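Long-range contact in oxidoreductase (Azotobacter vinelandii, PDB 7D5M), which binds NAD+ and, as a homolog of inositol dehydrogenase, probably catalyses NAD-dependent oxidation of a polyol or sugar-like substrate: residues Pro289-Ala293 and Val303-Gly307. Sequence-based numbering, arbitrary orientation.
Sequences PNQLA and VLERG
Residues 291-293 and 303-305 run antiparallel as the two arms of a β hairpin, their short axes 4.5 Å apart with 154° between their N-to-C directions. Leu292 and Leu304 form the hydrogen-bonded pair, with Leu292 N to Leu304 O at 2.8 Å and Leu304 N to Leu292 O at 2.7 Å; Gln291-Glu305 and Ala293-Val303 are the flanking non-hydrogen-bonded pairs. Asn290, with phi/psi near -90/2, accepts at its O a hydrogen bond from Arg306 N (3.0 Å). On one face, Gln291 (m, p) and Glu305 (m, m) fold so that Gln291 NE2 donates to Glu305 OE1 at 3.1 Å, while Gln291 CG rests on Val303 CG1 (3.7 Å). On the other, Leu292 (t, p) and Leu304 (m, t) pack against helix 148-158, Leu292 CD2 lying 4.1 Å from Leu304 CD1. Arg306 (t, t, p) passes its CD 3.4 Å from OD1 of Asn290 (m, chi2 -53°); its guanidinium forms a salt bridge with Asp319 and a hydrogen bond to His325 O, while Asn290 ND2 is hydrogen-bonded to Glu327 O. Val303 pairs with a strand of a second subunit, continuing the sheet across the interface. Within its chain this hairpin edges the mixed sheet of the C-terminal α/β domain of GFO/IDH/MocA-family oxidoreductases.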
loop_
_atom_site.group_PDB
_atom_site.type_symbol
_atom_site.label_atom_id
_atom_site.label_comp_id
_atom_site.label_asym_id
_atom_site.label_seq_id
_atom_site.Cartn_x
_atom_site.Cartn_y
_atom_site.Cartn_z
ATOM N N PRO A 289 -6.857 7.186 -8.736
ATOM C CA PRO A 289 -8.267 7.505 -8.947
ATOM C C PRO A 289 -9.095 6.319 -9.450
ATOM O O PRO A 289 -10.304 6.413 -9.419
ATOM C CB PRO A 289 -8.193 8.597 -10.021
ATOM C CG PRO A 289 -7.002 8.195 -10.843
ATOM C CD PRO A 289 -5.997 7.695 -9.821
ATOM N N ASN A 290 -8.438 5.225 -9.842
ATOM C CA ASN A 290 -9.093 4.039 -10.450
ATOM C C ASN A 290 -9.516 3.022 -9.390
ATOM O O ASN A 290 -10.036 1.982 -9.789
ATOM C CB ASN A 290 -8.180 3.399 -11.492
ATOM C CG ASN A 290 -7.773 4.408 -12.538
ATOM O OD1 ASN A 290 -8.628 5.065 -13.137
ATOM N ND2 ASN A 290 -6.471 4.549 -12.747
ATOM N N GLN A 291 -9.303 3.311 -8.101
ATOM C CA GLN A 291 -9.718 2.429 -6.984
ATOM C C GLN A 291 -10.607 3.213 -6.025
ATOM O O GLN A 291 -10.443 4.443 -5.902
ATOM C CB GLN A 291 -8.512 1.838 -6.257
ATOM C CG GLN A 291 -7.766 0.807 -7.097
ATOM C CD GLN A 291 -6.807 1.441 -8.073
ATOM O OE1 GLN A 291 -6.097 2.385 -7.730
ATOM N NE2 GLN A 291 -6.760 0.918 -9.291
ATOM N N LEU A 292 -11.531 2.512 -5.388
ATOM C CA LEU A 292 -12.406 3.084 -4.340
ATOM C C LEU A 292 -12.491 2.072 -3.199
ATOM O O LEU A 292 -12.942 0.928 -3.442
ATOM C CB LEU A 292 -13.773 3.390 -4.945
ATOM C CG LEU A 292 -14.816 3.934 -3.967
ATOM C CD1 LEU A 292 -14.489 5.360 -3.571
ATOM C CD2 LEU A 292 -16.199 3.855 -4.586
ATOM N N ALA A 293 -12.002 2.448 -2.019
ATOM C CA ALA A 293 -12.073 1.602 -0.806
ATOM C C ALA A 293 -13.535 1.501 -0.382
ATOM O O ALA A 293 -14.206 2.537 -0.351
ATOM C CB ALA A 293 -11.238 2.169 0.316
ATOM N N VAL A 303 -11.778 -3.345 -2.315
ATOM C CA VAL A 303 -11.358 -2.268 -3.247
ATOM C C VAL A 303 -12.174 -2.431 -4.527
ATOM O O VAL A 303 -12.129 -3.505 -5.135
ATOM C CB VAL A 303 -9.845 -2.318 -3.509
ATOM C CG1 VAL A 303 -9.439 -1.328 -4.585
ATOM C CG2 VAL A 303 -9.051 -2.065 -2.239
ATOM N N LEU A 304 -12.911 -1.394 -4.903
ATOM C CA LEU A 304 -13.682 -1.393 -6.164
ATOM C C LEU A 304 -12.781 -0.800 -7.245
ATOM O O LEU A 304 -12.139 0.229 -6.973
ATOM C CB LEU A 304 -14.953 -0.559 -6.011
ATOM C CG LEU A 304 -15.802 -0.839 -4.778
ATOM C CD1 LEU A 304 -17.120 -0.091 -4.871
ATOM C CD2 LEU A 304 -16.061 -2.317 -4.592
ATOM N N GLU A 305 -12.765 -1.424 -8.417
ATOM C CA GLU A 305 -11.883 -1.056 -9.547
ATOM C C GLU A 305 -12.710 -0.456 -10.677
ATOM O O GLU A 305 -13.759 -1.031 -11.021
ATOM C CB GLU A 305 -11.132 -2.289 -10.044
ATOM C CG GLU A 305 -9.991 -2.687 -9.132
ATOM C CD GLU A 305 -8.646 -2.046 -9.430
ATOM O OE1 GLU A 305 -8.537 -1.319 -10.436
ATOM O OE2 GLU A 305 -7.697 -2.291 -8.641
ATOM N N ARG A 306 -12.207 0.628 -11.261
ATOM C CA ARG A 306 -12.758 1.230 -12.499
ATOM C C ARG A 306 -12.963 0.132 -13.540
ATOM O O ARG A 306 -12.045 -0.715 -13.729
ATOM C CB ARG A 306 -11.787 2.267 -13.058
ATOM C CG ARG A 306 -12.333 3.089 -14.213
ATOM C CD ARG A 306 -11.198 3.752 -14.980
ATOM N NE ARG A 306 -10.299 2.806 -15.623
ATOM C CZ ARG A 306 -10.578 2.091 -16.713
ATOM N NH1 ARG A 306 -11.765 2.187 -17.303
ATOM N NH2 ARG A 306 -9.667 1.271 -17.211
ATOM N N GLY A 307 -14.104 0.155 -14.225
ATOM C CA GLY A 307 -14.332 -0.692 -15.409
ATOM C C GLY A 307 -14.881 -2.075 -15.088
ATOM O O GLY A 307 -15.131 -2.833 -16.043
#